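Local coordinates for protein Pre-mRNA splicing factor PRP8 (Cyanidioschyzon merolae, PDB 6NQI) that forms part of the spliceosome core, where it probably binds U5 and U6 snRNA and pre-mRNA, this piece being its RNase H-like domain, at residues Asn25-Ile30 / Val40-Arg45. Residues are numbered along the deposited sequence; the frame is centred on the assembly and turned at random.
Sequences NGVIWI and VKIVHR
Ile28 and Lys41 face each other as an antiparallel hydrogen-bonded pair, with Ile28 N 2.8 Å from Lys41 O and Lys41 N 2.9 Å from Ile28 O. Both bonds are fairly straight, with N-H...O angles of 166°. At the next hydrogen-bonded pair, beyond Val27 and Ile42, Val43 N gives a bond of 2.8 Å to Gly26 O, while the return bond from Gly26 N to Val43 O is bent and weak. Past the last bridge, where strand 37-43 ends, the side-chain amide of Asn25 takes over. Its OD1 accepts the backbone N of Arg45 at 2.9 Å and, weakly, Arg45 NE, so one carbonyl oxygen ties down the chain where it leaves the strand. The same OD1 lies over the centre of the His44 ring, 3.5 Å above its plane, and ND2 donates to Thr129 O; an asparagine suits this place because it offers an acceptor and a donor at once.

Packing divides between the two faces of the hairpin. On one, Val27 CG1 touches Val40 CG1 at 3.6 Å; the branched valines suit this place because their methyls pack against the broad Trp29 indole, Val27 CG1 over the centre of its face and Val40 CG2 near CZ3. On the other, Ile28 CG1 meets Val43 CG2 at 3.9 Å. Gly26, opposite Val43, adds no side chain to that face. Lys41 brings only CB close to Ile28 O; its chain bends at chi2 (73°), and the ammonium bonds to Ser135 O.

Strands 24-32 and 37-43 form a beta hairpin within the mixed sheet of this RNase H-like domain, flanked by strands 11-21 and 137-141. Helix 54-71 packs on the Ile28 face through His65, and helix 123-130 on the Val27, Trp29 and Ile42 face.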
# COMPACT_ATOMS: atom_id res chain seq x y z
N ASN A 25 -9.87 6.35 12.24
CA ASN A 25 -8.89 6.83 11.27
C ASN A 25 -8.75 5.82 10.15
O ASN A 25 -8.68 4.61 10.39
CB ASN A 25 -7.53 7.03 11.94
CG ASN A 25 -7.57 7.99 13.11
OD1 ASN A 25 -8.39 8.91 13.16
ND2 ASN A 25 -6.65 7.81 14.04
N GLY A 26 -8.75 6.31 8.91
CA GLY A 26 -8.48 5.50 7.74
C GLY A 26 -7.00 5.43 7.40
O GLY A 26 -6.14 5.93 8.13
N VAL A 27 -6.71 4.82 6.24
CA VAL A 27 -5.33 4.63 5.76
C VAL A 27 -5.34 4.68 4.24
O VAL A 27 -6.28 4.21 3.59
CB VAL A 27 -4.71 3.30 6.27
CG1 VAL A 27 -3.43 2.99 5.54
CG2 VAL A 27 -4.38 3.38 7.74
N ILE A 28 -4.28 5.25 3.66
CA ILE A 28 -3.97 5.13 2.24
C ILE A 28 -2.65 4.37 2.10
O ILE A 28 -1.65 4.72 2.74
CB ILE A 28 -3.89 6.50 1.55
CG1 ILE A 28 -5.25 7.19 1.58
CG2 ILE A 28 -3.32 6.33 0.08
CD1 ILE A 28 -5.24 8.57 1.00
N TRP A 29 -2.65 3.31 1.29
CA TRP A 29 -1.47 2.47 1.11
C TRP A 29 -0.78 2.75 -0.22
O TRP A 29 -1.44 2.89 -1.25
CB TRP A 29 -1.85 1.00 1.14
CG TRP A 29 -2.84 0.65 2.17
CD1 TRP A 29 -4.20 0.71 2.06
CD2 TRP A 29 -2.56 0.14 3.47
NE1 TRP A 29 -4.78 0.28 3.23
CE2 TRP A 29 -3.79 -0.07 4.11
CE3 TRP A 29 -1.38 -0.16 4.16
CZ2 TRP A 29 -3.88 -0.57 5.40
CZ3 TRP A 29 -1.47 -0.64 5.44
CH2 TRP A 29 -2.70 -0.85 6.05
N ILE A 30 0.56 2.74 -0.20
CA ILE A 30 1.36 2.73 -1.43
C ILE A 30 2.40 1.62 -1.33
O ILE A 30 3.35 1.72 -0.55
CB ILE A 30 2.06 4.07 -1.70
CG1 ILE A 30 1.03 5.20 -1.86
CG2 ILE A 30 2.99 3.94 -2.95
CD1 ILE A 30 1.69 6.51 -2.09
N VAL A 40 2.47 3.85 4.46
CA VAL A 40 1.20 3.90 5.17
C VAL A 40 0.94 5.36 5.52
O VAL A 40 1.71 5.98 6.26
CB VAL A 40 1.23 3.03 6.43
CG1 VAL A 40 -0.14 2.96 7.04
CG2 VAL A 40 1.71 1.64 6.10
N LYS A 41 -0.13 5.91 4.97
CA LYS A 41 -0.55 7.26 5.29
C LYS A 41 -1.84 7.18 6.09
O LYS A 41 -2.90 6.86 5.54
CB LYS A 41 -0.72 8.08 4.01
CG LYS A 41 -1.35 9.42 4.23
CD LYS A 41 -0.40 10.42 4.91
CE LYS A 41 -0.98 11.84 4.89
NZ LYS A 41 -0.09 12.82 5.56
N ILE A 42 -1.76 7.43 7.39
CA ILE A 42 -2.95 7.39 8.24
C ILE A 42 -3.77 8.66 8.01
O ILE A 42 -3.25 9.77 8.13
CB ILE A 42 -2.56 7.24 9.72
CG1 ILE A 42 -1.61 6.04 9.89
CG2 ILE A 42 -3.79 7.06 10.57
CD1 ILE A 42 -1.00 5.89 11.27
N VAL A 43 -5.03 8.49 7.61
CA VAL A 43 -5.98 9.59 7.37
C VAL A 43 -6.80 9.80 8.64
O VAL A 43 -7.64 8.96 9.00
CB VAL A 43 -6.88 9.30 6.16
CG1 VAL A 43 -7.93 10.40 6.00
CG2 VAL A 43 -6.05 9.15 4.90
N HIS A 44 -6.59 10.92 9.33
CA HIS A 44 -7.25 11.12 10.61
C HIS A 44 -8.75 11.37 10.44
O HIS A 44 -9.20 11.88 9.42
CB HIS A 44 -6.62 12.28 11.35
CG HIS A 44 -6.75 12.17 12.83
ND1 HIS A 44 -7.79 12.74 13.54
CD2 HIS A 44 -5.99 11.51 13.74
CE1 HIS A 44 -7.65 12.45 14.82
NE2 HIS A 44 -6.56 11.71 14.96
N ARG A 45 -9.51 11.04 11.49
CA ARG A 45 -10.95 11.21 11.43
C ARG A 45 -11.37 12.66 11.25
O ARG A 45 -12.44 12.90 10.67
CB ARG A 45 -11.62 10.73 12.72
CG ARG A 45 -11.82 9.27 12.90
CD ARG A 45 -12.05 9.03 14.37
NE ARG A 45 -10.83 9.44 15.06
CZ ARG A 45 -10.62 9.35 16.36
NH1 ARG A 45 -11.56 8.87 17.18
NH2 ARG A 45 -9.45 9.77 16.86